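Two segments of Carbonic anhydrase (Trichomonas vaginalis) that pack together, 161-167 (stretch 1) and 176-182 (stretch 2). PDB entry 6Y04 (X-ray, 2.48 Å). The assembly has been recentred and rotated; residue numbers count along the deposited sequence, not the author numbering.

Stretch 1 161-167: IPIHGLL
Stretch 2 176-182: TTIINGY

Strands 163-167 and 176-179 run antiparallel, their N-to-C directions 138° apart and their axes 4.5 Å apart at closest approach. Within the strands the torsions are extended (phi/psi -125/127 at G165, -127/128 at L167, -124/135 at T176) except at I178, where -109/-52 makes a bulge; G181, beyond the strand, is at -102/13. The register pairs L167 with T176, L166 with T177 and G165 with I179 (CA-CA 5.2, 4.7 and 4.5 Å), so I178 is the extra residue. L167 and T176 form two hydrogen bonds, L167 N donating to T176 O (2.9 Å) and T176 N to L167 O (2.8 Å). At the bulge G165 O accepts twice, from I178 N (2.8 Å) and I179 N (3.0 Å), because the kink turns both amides to one carbonyl; G165 N donates a hydrogen bond to I179 O (2.9 Å). Beyond the strand pairing, G181 CA lies 3.4 Å from I163 O in a CA-H...O contact. A CB on G181 would clash with that oxygen, so glycine permits the close approach.

H164 (chi1 -41°, chi2 -84°) points its CA-CB bond sideways, yet its ring reaches stretch 2: ND1 accepts a hydrogen bond from G181 N at 3.1 Å, while NE2 is hydrogen-bonded elsewhere in the structure. The imidazole edge meets the face of Y182 (chi1 -75°, chi2 -53°), centroids 4.5 Å apart, planes at 65°, with H164 CE1 3.4 Å from Y182 CZ. P162, C-gamma endo, adds an apolar contact, its CB 3.9 Å from Y182 CD1. N180 (chi1 t) accepts a hydrogen bond at OD1 from Y182 N, 3.0 Å. The CA-to-CB bond of I178 (m, m) points toward stretch 1, and I178 CG1 lies 3.9 Å from CB of L167 (t, p), an apolar contact. L166 (m, t) shares a sheet face with T177 (m); L166 CD2 lies 3.9 Å from T177 OG1, a van der Waals contact.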

# COMPACT_ATOMS: atom_id res chain seq x y z
N ILE A 161 6.33 -11.15 17.36
CA ILE A 161 6.62 -10.58 16.05
C ILE A 161 7.23 -9.19 16.27
O ILE A 161 6.51 -8.25 16.62
CB ILE A 161 5.36 -10.52 15.16
CG1 ILE A 161 4.73 -11.89 14.91
CG2 ILE A 161 5.61 -9.74 13.87
CD1 ILE A 161 5.48 -12.79 13.96
N PRO A 162 8.56 -9.01 16.11
CA PRO A 162 9.16 -7.68 16.21
C PRO A 162 8.58 -6.65 15.24
O PRO A 162 8.29 -6.95 14.09
CB PRO A 162 10.65 -7.92 15.91
CG PRO A 162 10.72 -9.30 15.29
CD PRO A 162 9.55 -10.06 15.85
N ILE A 163 8.40 -5.42 15.75
CA ILE A 163 7.97 -4.29 14.94
C ILE A 163 9.01 -3.18 15.03
O ILE A 163 9.21 -2.58 16.09
CB ILE A 163 6.58 -3.80 15.37
CG1 ILE A 163 5.58 -4.95 15.40
CG2 ILE A 163 6.12 -2.67 14.45
CD1 ILE A 163 4.52 -4.79 16.44
N HIS A 164 9.65 -2.91 13.88
CA HIS A 164 10.72 -1.92 13.76
C HIS A 164 10.18 -0.64 13.12
O HIS A 164 9.19 -0.65 12.40
CB HIS A 164 11.90 -2.47 12.94
CG HIS A 164 12.24 -3.89 13.23
ND1 HIS A 164 13.05 -4.24 14.28
CD2 HIS A 164 11.89 -5.04 12.62
CE1 HIS A 164 13.18 -5.55 14.31
NE2 HIS A 164 12.48 -6.06 13.30
N GLY A 165 10.89 0.46 13.39
CA GLY A 165 10.57 1.74 12.80
C GLY A 165 11.78 2.31 12.07
O GLY A 165 12.86 2.39 12.65
N LEU A 166 11.58 2.68 10.81
CA LEU A 166 12.64 3.23 9.98
C LEU A 166 12.18 4.56 9.39
O LEU A 166 10.98 4.80 9.22
CB LEU A 166 12.98 2.25 8.86
CG LEU A 166 13.38 0.84 9.30
CD1 LEU A 166 13.69 -0.04 8.10
CD2 LEU A 166 14.58 0.87 10.25
N LEU A 167 13.16 5.38 9.04
CA LEU A 167 12.93 6.62 8.32
C LEU A 167 13.83 6.61 7.09
O LEU A 167 15.03 6.34 7.18
CB LEU A 167 13.24 7.80 9.25
CG LEU A 167 13.24 9.18 8.61
CD1 LEU A 167 11.82 9.74 8.50
CD2 LEU A 167 14.12 10.14 9.40
N THR A 176 17.45 5.61 8.30
CA THR A 176 17.91 5.65 9.68
C THR A 176 16.92 4.88 10.57
O THR A 176 15.72 5.06 10.45
CB THR A 176 18.19 7.09 10.16
OG1 THR A 176 17.21 7.50 11.11
CG2 THR A 176 18.30 8.12 9.06
N THR A 177 17.46 4.04 11.46
CA THR A 177 16.68 3.27 12.42
C THR A 177 16.08 4.21 13.46
O THR A 177 16.76 5.07 14.00
CB THR A 177 17.56 2.19 13.05
OG1 THR A 177 18.02 1.38 11.96
CG2 THR A 177 16.85 1.31 14.05
N ILE A 178 14.78 4.05 13.71
CA ILE A 178 14.09 4.84 14.72
C ILE A 178 13.77 3.94 15.91
O ILE A 178 14.12 4.28 17.04
CB ILE A 178 12.83 5.51 14.13
CG1 ILE A 178 13.15 6.31 12.86
CG2 ILE A 178 12.13 6.36 15.18
CD1 ILE A 178 14.12 7.47 13.05
N ILE A 179 13.13 2.79 15.65
CA ILE A 179 12.85 1.82 16.70
C ILE A 179 13.37 0.45 16.29
O ILE A 179 13.09 -0.02 15.19
CB ILE A 179 11.35 1.79 17.06
CG1 ILE A 179 10.91 3.09 17.72
CG2 ILE A 179 11.02 0.60 17.95
CD1 ILE A 179 9.41 3.22 17.90
N ASN A 180 14.13 -0.19 17.18
CA ASN A 180 14.55 -1.58 17.04
C ASN A 180 13.60 -2.44 17.87
O ASN A 180 13.50 -2.26 19.08
CB ASN A 180 16.01 -1.76 17.47
CG ASN A 180 16.51 -3.19 17.44
OD1 ASN A 180 15.78 -4.13 17.80
ND2 ASN A 180 17.75 -3.37 17.03
N GLY A 181 12.91 -3.39 17.22
CA GLY A 181 11.78 -4.06 17.85
C GLY A 181 12.08 -5.45 18.39
O GLY A 181 11.15 -6.15 18.76
N TYR A 182 13.36 -5.84 18.49
CA TYR A 182 13.72 -7.22 18.80
C TYR A 182 13.41 -7.58 20.25
O TYR A 182 13.92 -6.85 21.10
CB TYR A 182 15.16 -7.53 18.41
CG TYR A 182 15.32 -7.70 16.93
CD1 TYR A 182 14.52 -8.58 16.22
CD2 TYR A 182 16.25 -6.95 16.22
CE1 TYR A 182 14.64 -8.71 14.84
CE2 TYR A 182 16.39 -7.07 14.85
CZ TYR A 182 15.57 -7.94 14.15
OH TYR A 182 15.70 -8.05 12.80